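PDB 6IJ1: prenylcyclase from Actinoplanes teichomyceticus, which probably acts on prenyl substrates as a cyclase or prenyltransferase of the alpha-helical terpenoid-processing kind. Local coordinates for residues A13-V18 with L334-R338; W116-A120 with L167-P171; V177-L181 with L209-T215; P198-T202 with W225-R229; P287-M293 with L317-D323. One frame throughout, in Å; residues are numbered along the deposited sequence.

Contact 1 joins the two ends of the chain, packing helix 10-23 against helix 327-341, and the other four contacts fall between its halves in sequence. Contact 2 closes before contact 3 opens, their centres about 15 Å apart. Contacts 3 and 4 interleave along the chain, with centres about 17 Å apart: helix 198-209 gives L209 to contact 3 and residues 198-202 to contact 4. Contact 5, which pairs two strands of the small three-stranded sheet, lies across the chain's centre from contacts 2 and 3, and strand 319-321 leads into helix 327-341. Contacts 2 to 4 tie helices and turns together within the body, while contact 1 joins its two ends.

Contact 1: A13-V18 with L334-R338; sequences AVRRGV and LQALR
A knob-into-hole packing joins the first helix of the model to the last: the side chain of L334, on helix 327-341, sits in the hole formed by A13, V14, G17 and V18 of helix 10-23. The short segments run nearly antiparallel, at 153°, with their axes 10.1 Å apart. L334 holds CG anti to its carbonyl carbon (chi1 -66°), and the fork of the leucine then straddles the backbone of the other helix. One prong, CD2, comes down on V14 CA at 3.6 Å; the other, CD1, reaches G17 C at 3.7 Å and passes on toward V18. The floor of the hole is therefore mostly main chain. G17 makes this possible, because a beta carbon there would collide with L334 CD2. One turn further on, L337 takes up the neighbouring place. V14 CG2 lies 3.8 Å from L337 CB, the two side chains passing flank to flank, headed opposite ways, and A13 CB meets L337 CD1 at 4.0 Å. Cutting L334 back to an alanine would probably open a gap over G17 and leave the hole lined by V14 and V18 without its knob. All the touching residues are buried. L334 also rests on V51 of helix 42-52, and Q279 from a loop binds the carbonyl of A13, which already accepts from G17 N. This pairing of the terminal helices is consistent with a closed alpha/alpha-barrel-like ring, as in class II terpene cyclases such as squalene-hopene cyclase and in protein prenyltransferase beta subunits.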
# COMPACT_ATOMS: atom_id res chain seq x y z
N ALA A 13 -4.38 9.99 -19.65
CA ALA A 13 -4.93 9.18 -18.56
C ALA A 13 -4.48 9.71 -17.22
O ALA A 13 -5.28 9.78 -16.28
CB ALA A 13 -4.50 7.73 -18.73
N VAL A 14 -3.20 10.06 -17.08
CA VAL A 14 -2.71 10.57 -15.80
C VAL A 14 -3.42 11.86 -15.44
O VAL A 14 -3.84 12.06 -14.30
CB VAL A 14 -1.18 10.72 -15.83
CG1 VAL A 14 -0.66 11.49 -14.63
CG2 VAL A 14 -0.53 9.37 -15.85
N ARG A 15 -3.50 12.80 -16.40
CA ARG A 15 -4.20 14.04 -16.14
C ARG A 15 -5.64 13.81 -15.68
O ARG A 15 -6.08 14.40 -14.69
CB ARG A 15 -4.17 14.93 -17.39
CG ARG A 15 -4.81 16.31 -17.14
CD ARG A 15 -4.96 17.12 -18.45
NE ARG A 15 -3.90 16.77 -19.40
CZ ARG A 15 -4.09 16.04 -20.50
NH1 ARG A 15 -5.31 15.59 -20.79
NH2 ARG A 15 -3.07 15.75 -21.31
N ARG A 16 -6.36 12.90 -16.36
CA ARG A 16 -7.75 12.66 -15.98
C ARG A 16 -7.87 11.98 -14.60
O ARG A 16 -8.81 12.24 -13.85
CB ARG A 16 -8.43 11.80 -17.03
CG ARG A 16 -8.75 12.60 -18.33
CD ARG A 16 -9.08 11.62 -19.47
NE ARG A 16 -10.21 10.81 -19.05
CZ ARG A 16 -10.49 9.60 -19.53
NH1 ARG A 16 -9.77 9.05 -20.50
NH2 ARG A 16 -11.52 8.94 -19.03
N GLY A 17 -6.90 11.14 -14.25
CA GLY A 17 -6.89 10.53 -12.93
C GLY A 17 -6.59 11.54 -11.84
O GLY A 17 -7.16 11.50 -10.74
N VAL A 18 -5.68 12.49 -12.14
CA VAL A 18 -5.43 13.58 -11.21
C VAL A 18 -6.69 14.42 -10.98
O VAL A 18 -7.04 14.71 -9.84
CB VAL A 18 -4.25 14.46 -11.70
CG1 VAL A 18 -4.16 15.71 -10.82
CG2 VAL A 18 -2.98 13.67 -11.59
N LEU A 334 -2.21 5.40 -11.11
CA LEU A 334 -1.41 6.55 -11.56
C LEU A 334 0.06 6.33 -11.25
O LEU A 334 0.92 6.71 -12.07
CB LEU A 334 -1.90 7.84 -10.90
CG LEU A 334 -3.31 8.24 -11.34
CD1 LEU A 334 -3.77 9.48 -10.55
CD2 LEU A 334 -3.35 8.58 -12.86
N GLN A 335 0.38 5.74 -10.09
CA GLN A 335 1.80 5.47 -9.81
C GLN A 335 2.40 4.56 -10.87
O GLN A 335 3.53 4.78 -11.36
CB GLN A 335 1.91 4.89 -8.38
CG GLN A 335 3.37 4.56 -7.93
CD GLN A 335 4.07 5.79 -7.50
OE1 GLN A 335 3.64 6.47 -6.57
NE2 GLN A 335 5.16 6.12 -8.16
N ALA A 336 1.65 3.54 -11.29
CA ALA A 336 2.15 2.65 -12.34
C ALA A 336 2.30 3.38 -13.66
O ALA A 336 3.25 3.10 -14.40
CB ALA A 336 1.18 1.47 -12.49
N LEU A 337 1.34 4.22 -14.01
CA LEU A 337 1.44 4.90 -15.32
C LEU A 337 2.66 5.82 -15.34
O LEU A 337 3.32 5.90 -16.37
CB LEU A 337 0.13 5.64 -15.62
CG LEU A 337 -1.03 4.71 -15.98
CD1 LEU A 337 -2.30 5.50 -16.22
CD2 LEU A 337 -0.69 3.86 -17.18
N ARG A 338 2.95 6.47 -14.22
CA ARG A 338 4.14 7.35 -14.14
C ARG A 338 5.39 6.49 -14.35
O ARG A 338 6.27 6.91 -15.09
CB ARG A 338 4.16 8.09 -12.81
CG ARG A 338 5.44 8.85 -12.53
CD ARG A 338 5.35 10.26 -13.06
NE ARG A 338 5.16 10.36 -14.50
CZ ARG A 338 5.84 11.19 -15.28
NH1 ARG A 338 6.75 11.98 -14.75
NH2 ARG A 338 5.61 11.21 -16.58

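Contact 2: W116-A120 with L167-P171; sequences WEFLA and LAGLP
W116 lays its indole on the type I beta turn L167-L170, so that helix 112-121 is held against the loop between helices 158-164 and 173-182. The tight part lies over G169. Its CA points at the six-membered ring in a CH-pi contact, 3.9 Å from the centroid and 20° off the normal, while G169 O sits above the same ring system, shifted toward the rim and 3.5 Å from W116 CE3. A beta carbon at G169 would run into W116 CZ2, and the ring can lie this flat on the peptide because there is none. The turn keeps its shape through L170 N, which bonds L167 O at 3.1 Å, and through E102 of helix 91-104, whose carboxylate takes the N-H groups of A168 and G169 and also touches W116. L167 works from another direction, its CB approaching the indole at the edge, close to the ring plane. P171 CG closes in too, 3.5 Å from W116 O. Deeper in, three leucines meet by their methyls: L119 CD1 touches L167 CD1 at 3.8 Å and L170 CD1 at 3.7 Å, and L119 crosses both side chains at about a right angle. In L170, CG anti to the backbone N (chi1 -169°) and a bend at chi2 (72°) together bring CD1 round to L119, although the beta carbon starts off the other way. Looser is the side where A120 and P171, both partly exposed, meet: there A120 CB lies 4.0 Å from P171 CB.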
# COMPACT_ATOMS: atom_id res chain seq x y z
N TRP A 116 9.62 7.40 13.82
CA TRP A 116 10.60 6.32 13.75
C TRP A 116 10.57 5.43 14.98
O TRP A 116 10.70 4.20 14.86
CB TRP A 116 12.05 6.86 13.58
CG TRP A 116 12.21 7.83 12.44
CD1 TRP A 116 12.81 9.07 12.50
CD2 TRP A 116 11.91 7.61 11.05
NE1 TRP A 116 12.83 9.65 11.27
CE2 TRP A 116 12.28 8.78 10.35
CE3 TRP A 116 11.32 6.55 10.34
CZ2 TRP A 116 12.09 8.94 8.98
CZ3 TRP A 116 11.18 6.69 8.97
CH2 TRP A 116 11.53 7.87 8.31
N GLU A 117 10.45 6.04 16.18
CA GLU A 117 10.42 5.22 17.38
C GLU A 117 9.20 4.33 17.39
O GLU A 117 9.27 3.18 17.81
CB GLU A 117 10.44 6.12 18.62
CG GLU A 117 11.82 6.83 18.75
CD GLU A 117 11.77 7.97 19.79
OE1 GLU A 117 10.66 8.27 20.31
OE2 GLU A 117 12.85 8.56 20.08
N PHE A 118 8.06 4.86 16.94
CA PHE A 118 6.87 4.02 16.86
C PHE A 118 7.11 2.82 15.95
O PHE A 118 6.83 1.68 16.33
CB PHE A 118 5.68 4.86 16.41
CG PHE A 118 4.41 4.13 16.22
CD1 PHE A 118 4.11 3.55 14.98
CD2 PHE A 118 3.46 4.12 17.24
CE1 PHE A 118 2.88 2.91 14.77
CE2 PHE A 118 2.20 3.45 17.06
CZ PHE A 118 1.92 2.87 15.80
N LEU A 119 7.65 3.08 14.73
CA LEU A 119 7.93 1.97 13.82
C LEU A 119 8.89 0.97 14.44
O LEU A 119 8.70 -0.23 14.32
CB LEU A 119 8.49 2.45 12.47
CG LEU A 119 7.47 3.20 11.63
CD1 LEU A 119 8.12 3.70 10.31
CD2 LEU A 119 6.21 2.31 11.34
N ALA A 120 9.96 1.46 15.14
CA ALA A 120 10.90 0.50 15.72
C ALA A 120 10.23 -0.46 16.71
O ALA A 120 10.67 -1.61 16.82
CB ALA A 120 12.03 1.27 16.44
N LEU A 167 11.67 3.20 3.58
CA LEU A 167 11.96 4.46 4.27
C LEU A 167 13.46 4.58 4.57
O LEU A 167 14.02 3.73 5.28
CB LEU A 167 11.16 4.50 5.57
CG LEU A 167 9.66 4.59 5.34
CD1 LEU A 167 8.93 4.27 6.59
CD2 LEU A 167 9.23 5.95 4.85
N ALA A 168 14.06 5.62 4.00
CA ALA A 168 15.48 5.83 4.25
C ALA A 168 15.76 6.03 5.72
O ALA A 168 16.86 5.70 6.19
CB ALA A 168 15.96 7.06 3.49
N GLY A 169 14.79 6.56 6.46
CA GLY A 169 14.98 6.78 7.88
C GLY A 169 14.63 5.65 8.79
O GLY A 169 14.72 5.79 10.02
N LEU A 170 14.20 4.49 8.25
CA LEU A 170 13.72 3.42 9.11
C LEU A 170 14.80 2.98 10.10
O LEU A 170 15.93 2.66 9.69
CB LEU A 170 13.30 2.22 8.24
CG LEU A 170 12.53 1.17 9.05
CD1 LEU A 170 11.12 1.74 9.38
CD2 LEU A 170 12.42 -0.05 8.21
N PRO A 171 14.51 2.94 11.40
CA PRO A 171 15.44 2.28 12.33
C PRO A 171 15.65 0.82 12.00
O PRO A 171 14.78 0.12 11.48
CB PRO A 171 14.76 2.44 13.70
CG PRO A 171 13.90 3.64 13.56
CD PRO A 171 13.33 3.51 12.11

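Contact 3: V177-L181 with L209-T215; sequences VNGLL and LATVPGT
V177 turns CG1 away from its own backbone nitrogen (chi1 164°), and L209 sets CG opposite its carbonyl carbon (chi1 -70°); these two choices bring V177 CG1 and L209 CD2 to 3.8 Å, each side chain running alongside the other in the reverse sense. L209 carries most of the contact. Its other methyl, CD1, lies 3.9 Å from L181 CD2, and L180 CD2 comes in at 3.9 Å from L209 CD2, both leucines meeting L209 at a slant. The isobutyl fork is thus wedged among three residues on one side of helix 173-182. V212 adds a smaller touch, its CG1 meeting V177 CG1 tip to tip at 4.2 Å.

The loop doing the packing links helix 198-209 to helix 216-229 through two successive beta turns, type I from L209 to V212 and type II from V212 to T215. G214 occupies the third position of the second turn with a positive phi of 86°, where a side chain would jam against the preceding carbonyl oxygen. L209 O ties the two turns together: V212 N and T215 OG1 reach it from opposite faces of the carbonyl plane, and the T215 OG1 bond to L209 O is 2.7 Å. R219 NE, on the following helix, also bonds T215 OG1. This fixes the hydroxyl and leaves T215 CG2 facing the helix, 4.3 Å from V177 CG1 and L181 CD2 alike.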
# COMPACT_ATOMS: atom_id res chain seq x y z
N VAL A 177 15.39 -5.13 6.14
CA VAL A 177 15.62 -5.57 4.76
C VAL A 177 15.98 -7.06 4.73
O VAL A 177 15.51 -7.80 3.85
CB VAL A 177 16.71 -4.71 4.12
CG1 VAL A 177 17.24 -5.40 2.83
CG2 VAL A 177 16.21 -3.26 3.79
N ASN A 178 16.84 -7.53 5.66
CA ASN A 178 17.19 -8.95 5.66
C ASN A 178 15.97 -9.82 5.88
O ASN A 178 15.82 -10.85 5.21
CB ASN A 178 18.27 -9.27 6.72
CG ASN A 178 19.62 -8.78 6.26
OD1 ASN A 178 19.82 -8.62 5.06
ND2 ASN A 178 20.52 -8.53 7.19
N GLY A 179 15.06 -9.38 6.77
CA GLY A 179 13.86 -10.15 7.03
C GLY A 179 12.95 -10.15 5.81
O GLY A 179 12.38 -11.19 5.46
N LEU A 180 12.87 -9.01 5.14
CA LEU A 180 12.06 -8.94 3.91
C LEU A 180 12.61 -9.87 2.85
O LEU A 180 11.86 -10.67 2.24
CB LEU A 180 12.01 -7.51 3.42
CG LEU A 180 11.21 -7.24 2.14
CD1 LEU A 180 9.69 -7.67 2.34
CD2 LEU A 180 11.27 -5.79 1.74
N LEU A 181 13.94 -9.85 2.64
CA LEU A 181 14.54 -10.73 1.64
C LEU A 181 14.29 -12.20 1.96
O LEU A 181 13.99 -12.98 1.05
CB LEU A 181 16.05 -10.48 1.56
CG LEU A 181 16.38 -9.11 0.95
CD1 LEU A 181 17.91 -8.88 1.12
CD2 LEU A 181 16.06 -9.02 -0.55
N LEU A 209 13.21 -2.00 -2.02
CA LEU A 209 14.55 -2.62 -2.04
C LEU A 209 15.42 -1.98 -3.10
O LEU A 209 16.67 -2.15 -3.04
CB LEU A 209 14.42 -4.12 -2.27
CG LEU A 209 13.83 -5.07 -1.19
CD1 LEU A 209 13.34 -6.44 -1.67
CD2 LEU A 209 14.78 -5.32 0.00
N ALA A 210 14.84 -1.26 -4.05
CA ALA A 210 15.67 -0.63 -5.10
C ALA A 210 16.58 0.41 -4.50
O ALA A 210 17.55 0.81 -5.12
CB ALA A 210 14.78 -0.00 -6.15
N THR A 211 16.32 0.76 -3.25
CA THR A 211 16.98 1.86 -2.59
C THR A 211 18.11 1.35 -1.69
O THR A 211 18.76 2.16 -0.99
CB THR A 211 15.91 2.70 -1.85
OG1 THR A 211 15.46 2.02 -0.69
CG2 THR A 211 14.62 2.95 -2.68
N VAL A 212 18.43 0.05 -1.76
CA VAL A 212 19.41 -0.67 -0.92
C VAL A 212 20.33 -1.62 -1.69
O VAL A 212 19.88 -2.40 -2.54
CB VAL A 212 18.63 -1.45 0.16
CG1 VAL A 212 19.50 -2.47 0.85
CG2 VAL A 212 18.03 -0.45 1.16
N PRO A 213 21.63 -1.64 -1.42
CA PRO A 213 22.50 -2.55 -2.15
C PRO A 213 22.29 -4.00 -1.72
O PRO A 213 21.74 -4.30 -0.65
CB PRO A 213 23.92 -2.08 -1.79
CG PRO A 213 23.71 -0.65 -1.31
CD PRO A 213 22.40 -0.72 -0.57
N GLY A 214 22.64 -4.91 -2.63
CA GLY A 214 22.49 -6.31 -2.32
C GLY A 214 21.12 -6.93 -2.61
O GLY A 214 20.92 -8.13 -2.36
N THR A 215 20.21 -6.17 -3.19
CA THR A 215 18.86 -6.67 -3.41
C THR A 215 18.56 -6.88 -4.87
O THR A 215 17.42 -7.25 -5.23
CB THR A 215 17.83 -5.68 -2.82
OG1 THR A 215 17.83 -4.50 -3.62
CG2 THR A 215 18.10 -5.38 -1.36

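Contact 4: P198-T202 with W225-R229; sequences PELST and WAAGR
E199 OE2 is gripped by two nitrogens of R229: NE at 2.7 Å and NH2 at 2.6 Å, both ending on this one oxygen in a side-on salt bridge. NH2 uses the syn lone pair of OE2, whereas NE meets it nearly along the C-O bond. Because one atom serves both donors, the N-H...O angles are well short of straight. The oxygen stays near the guanidinium plane, but the carboxylate as a whole is turned 44° from it. Bends at chi2 and chi3 of R229 bring NE and NH2 to E199. Nearer the backbone, R229 CG lies over one face of the W225 ring. The second carboxylate oxygen, E199 OE1, takes a hydrogen bond from a water at 2.8 Å, and that water bridges weakly to R229 NH2.

Alongside the salt bridge, the six-membered end of the W225 indole rests against P198, E199 and T202. W225 CH2 lies 3.8 Å from E199 CG, P198 CG lies 4.1 Å from W225 CZ2, and T202 brings both OG1 and CG2 to 3.9 Å from W225 CZ3. The T202 hydroxyl is satisfied: it donates to P198 O at 2.8 Å, from above the carbonyl plane, and is also bonded to W190 N. The same P198 O accepts T202 N as well. The two segments, on consecutive helices 198-209 and 216-229, run roughly antiparallel, their short axes at 146°, as in the antiparallel helical hairpins from which alpha/alpha folds are built.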
# COMPACT_ATOMS: atom_id res chain seq x y z
N PRO A 198 -0.94 -10.80 -4.23
CA PRO A 198 0.48 -10.73 -3.88
C PRO A 198 1.23 -9.75 -4.74
O PRO A 198 2.38 -9.39 -4.38
CB PRO A 198 0.97 -12.16 -4.12
CG PRO A 198 0.04 -12.71 -5.18
CD PRO A 198 -1.33 -12.10 -4.78
N GLU A 199 0.63 -9.27 -5.85
CA GLU A 199 1.26 -8.16 -6.55
C GLU A 199 1.49 -6.95 -5.65
O GLU A 199 2.40 -6.17 -5.93
CB GLU A 199 0.38 -7.74 -7.74
CG GLU A 199 0.27 -8.82 -8.89
CD GLU A 199 -0.71 -9.94 -8.60
OE1 GLU A 199 -1.32 -10.03 -7.52
OE2 GLU A 199 -0.81 -10.82 -9.51
N LEU A 200 0.65 -6.73 -4.63
CA LEU A 200 0.84 -5.56 -3.79
C LEU A 200 2.11 -5.68 -2.97
O LEU A 200 2.96 -4.77 -3.05
CB LEU A 200 -0.42 -5.39 -2.92
CG LEU A 200 -0.45 -4.27 -1.88
CD1 LEU A 200 0.50 -4.50 -0.58
CD2 LEU A 200 -0.19 -2.92 -2.51
N SER A 201 2.29 -6.78 -2.23
CA SER A 201 3.51 -6.92 -1.43
C SER A 201 4.73 -6.95 -2.33
O SER A 201 5.77 -6.38 -2.01
CB SER A 201 3.42 -8.19 -0.58
OG SER A 201 2.78 -9.25 -1.36
N THR A 202 4.59 -7.58 -3.51
CA THR A 202 5.75 -7.72 -4.40
C THR A 202 6.19 -6.38 -4.96
O THR A 202 7.42 -6.06 -5.00
CB THR A 202 5.42 -8.73 -5.53
OG1 THR A 202 5.09 -9.96 -4.90
CG2 THR A 202 6.61 -8.93 -6.49
N TRP A 225 8.68 -12.96 -12.10
CA TRP A 225 7.38 -13.45 -11.65
C TRP A 225 6.26 -12.54 -12.16
O TRP A 225 5.23 -13.00 -12.71
CB TRP A 225 7.37 -13.52 -10.11
CG TRP A 225 6.01 -13.82 -9.56
CD1 TRP A 225 5.46 -15.06 -9.39
CD2 TRP A 225 5.05 -12.87 -9.09
NE1 TRP A 225 4.18 -14.95 -8.86
CE2 TRP A 225 3.91 -13.61 -8.70
CE3 TRP A 225 5.01 -11.48 -9.02
CZ2 TRP A 225 2.74 -12.99 -8.19
CZ3 TRP A 225 3.84 -10.85 -8.49
CH2 TRP A 225 2.76 -11.62 -8.05
N ALA A 226 6.44 -11.23 -11.98
CA ALA A 226 5.40 -10.27 -12.34
C ALA A 226 5.16 -10.26 -13.84
O ALA A 226 4.01 -10.12 -14.27
CB ALA A 226 5.77 -8.87 -11.83
N ALA A 227 6.23 -10.38 -14.66
CA ALA A 227 6.00 -10.32 -16.10
C ALA A 227 5.14 -11.49 -16.55
O ALA A 227 4.33 -11.33 -17.47
CB ALA A 227 7.36 -10.33 -16.83
N GLY A 228 5.27 -12.64 -15.90
CA GLY A 228 4.46 -13.81 -16.24
C GLY A 228 3.00 -13.68 -15.86
O GLY A 228 2.19 -14.49 -16.33
N ARG A 229 2.67 -12.73 -14.96
CA ARG A 229 1.29 -12.50 -14.51
C ARG A 229 0.50 -11.68 -15.51
O ARG A 229 -0.74 -11.68 -15.46
CB ARG A 229 1.28 -11.76 -13.15
CG ARG A 229 2.03 -12.42 -11.96
CD ARG A 229 1.28 -13.56 -11.39
NE ARG A 229 0.09 -13.05 -10.71
CZ ARG A 229 -1.18 -13.46 -10.94
NH1 ARG A 229 -1.45 -14.47 -11.78
NH2 ARG A 229 -2.21 -12.91 -10.29
O HOH W 1 -3.70 -11.45 -7.65

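Contact 5: P287-M293 with L317-D323; sequences PSARLRM and LGTIARD
Two arginine guanidinium groups, R290 and R322, lie stacked face on face, their centres 3.9 Å apart and their planes 29° from parallel. Both arginines extend in the same direction, which brings R290 NH2 within 3.3 Å of R322 NH2, two donors that cannot bond. The salt bridge of R322 to D310 probably offsets this close pairing of charge. R290 NH2 also reaches I320 O through a water, and a second water links R322 NH1 to P287 O. With a leucine in place of R290, R322 would probably lose its flat partner and I320 O its water link. The stack flanks an antiparallel strand pair, 291-292 with 319-321, within a three-stranded sheet that 308-309 completes. In its hydrogen-bonded pair, A321 N meets L291 O almost straight on at 2.8 Å and 175°, and L291 N bonds A321 O at 3.0 Å in return; R292 and I320 form the non-hydrogen-bonded one. M293 N carries the ladder on to T319 O, and G318 N bonds M293 O, lying in its carbonyl plane. At the other end D323 OD1 takes A289 N from above the carboxylate plane, while D323 OD2 bonds T329 of helix 327-341.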
# COMPACT_ATOMS: atom_id res chain seq x y z
N PRO A 287 -12.94 -0.04 -8.68
CA PRO A 287 -12.33 -0.32 -7.37
C PRO A 287 -11.91 -1.77 -7.29
O PRO A 287 -12.73 -2.70 -7.43
CB PRO A 287 -13.44 -0.00 -6.37
CG PRO A 287 -14.25 1.13 -7.11
CD PRO A 287 -14.24 0.65 -8.53
N SER A 288 -10.64 -1.96 -6.99
CA SER A 288 -10.09 -3.31 -7.02
C SER A 288 -8.97 -3.45 -5.99
O SER A 288 -8.24 -4.46 -6.02
CB SER A 288 -9.60 -3.61 -8.46
OG SER A 288 -8.86 -2.51 -9.01
N ALA A 289 -8.86 -2.52 -5.05
CA ALA A 289 -7.84 -2.63 -4.01
C ALA A 289 -8.42 -3.50 -2.90
O ALA A 289 -8.96 -3.01 -1.89
CB ALA A 289 -7.43 -1.22 -3.53
N ARG A 290 -8.35 -4.81 -3.11
CA ARG A 290 -9.13 -5.76 -2.31
C ARG A 290 -8.34 -6.14 -1.07
O ARG A 290 -7.31 -6.83 -1.16
CB ARG A 290 -9.48 -7.01 -3.14
CG ARG A 290 -10.28 -6.69 -4.44
CD ARG A 290 -11.53 -5.78 -4.19
NE ARG A 290 -12.69 -6.51 -3.69
CZ ARG A 290 -13.59 -7.14 -4.49
NH1 ARG A 290 -13.43 -7.22 -5.75
NH2 ARG A 290 -14.58 -7.79 -3.98
N LEU A 291 -8.80 -5.63 0.05
CA LEU A 291 -8.14 -5.73 1.35
C LEU A 291 -8.84 -6.82 2.12
O LEU A 291 -10.06 -6.77 2.29
CB LEU A 291 -8.27 -4.37 2.05
CG LEU A 291 -7.48 -3.96 3.28
CD1 LEU A 291 -7.93 -2.55 3.58
CD2 LEU A 291 -7.91 -4.91 4.37
N ARG A 292 -8.10 -7.80 2.62
CA ARG A 292 -8.74 -8.82 3.45
C ARG A 292 -8.50 -8.48 4.92
O ARG A 292 -7.34 -8.38 5.36
CB ARG A 292 -8.27 -10.22 3.09
CG ARG A 292 -6.78 -10.46 3.19
CD ARG A 292 -6.41 -11.86 2.66
NE ARG A 292 -4.99 -12.12 2.79
CZ ARG A 292 -4.37 -13.15 2.23
NH1 ARG A 292 -5.07 -14.08 1.53
NH2 ARG A 292 -3.06 -13.29 2.33
N MET A 293 -9.59 -8.25 5.64
CA MET A 293 -9.49 -7.95 7.07
C MET A 293 -9.31 -9.27 7.82
O MET A 293 -10.27 -9.91 8.30
CB MET A 293 -10.74 -7.18 7.55
CG MET A 293 -10.78 -5.73 7.17
SD MET A 293 -9.34 -4.85 7.84
CE MET A 293 -9.53 -5.25 9.56
N LEU A 317 -14.55 -7.69 10.41
CA LEU A 317 -13.52 -8.74 10.63
C LEU A 317 -13.86 -9.96 9.77
O LEU A 317 -15.00 -10.39 9.79
CB LEU A 317 -13.51 -9.15 12.11
CG LEU A 317 -13.06 -8.11 13.12
CD1 LEU A 317 -12.89 -8.74 14.50
CD2 LEU A 317 -11.77 -7.43 12.68
N GLY A 318 -12.89 -10.50 9.05
CA GLY A 318 -13.14 -11.70 8.29
C GLY A 318 -13.75 -11.42 6.93
O GLY A 318 -14.23 -12.35 6.28
N THR A 319 -13.71 -10.17 6.49
CA THR A 319 -14.30 -9.79 5.21
C THR A 319 -13.20 -9.38 4.24
O THR A 319 -12.13 -8.92 4.63
CB THR A 319 -15.30 -8.65 5.43
OG1 THR A 319 -16.29 -8.68 4.41
CG2 THR A 319 -14.63 -7.24 5.37
N ILE A 320 -13.51 -9.52 2.95
CA ILE A 320 -12.70 -8.92 1.88
C ILE A 320 -13.40 -7.65 1.46
O ILE A 320 -14.58 -7.69 1.05
CB ILE A 320 -12.54 -9.87 0.70
CG1 ILE A 320 -11.66 -11.03 1.11
CG2 ILE A 320 -11.88 -9.11 -0.49
CD1 ILE A 320 -11.78 -12.21 0.15
N ALA A 321 -12.72 -6.52 1.60
CA ALA A 321 -13.30 -5.20 1.36
C ALA A 321 -12.72 -4.63 0.09
O ALA A 321 -11.74 -5.16 -0.46
CB ALA A 321 -12.98 -4.27 2.54
N ARG A 322 -13.32 -3.55 -0.38
CA ARG A 322 -12.79 -2.82 -1.51
C ARG A 322 -12.74 -1.34 -1.16
O ARG A 322 -13.41 -0.86 -0.24
CB ARG A 322 -13.64 -3.06 -2.78
CG ARG A 322 -14.91 -2.31 -2.76
CD ARG A 322 -15.82 -2.82 -3.99
NE ARG A 322 -16.48 -4.06 -3.62
CZ ARG A 322 -16.78 -5.03 -4.49
NH1 ARG A 322 -16.43 -4.91 -5.78
NH2 ARG A 322 -17.46 -6.10 -4.07
N ASP A 323 -11.92 -0.60 -1.92
CA ASP A 323 -11.85 0.84 -1.80
C ASP A 323 -13.10 1.44 -2.42
O ASP A 323 -13.17 1.71 -3.64
CB ASP A 323 -10.57 1.37 -2.49
CG ASP A 323 -10.40 0.89 -3.92
OD1 ASP A 323 -10.59 -0.31 -4.24
OD2 ASP A 323 -9.96 1.74 -4.76
O HOH W 2 -15.51 -2.83 -7.54
O HOH W 3 -14.80 -6.64 -1.45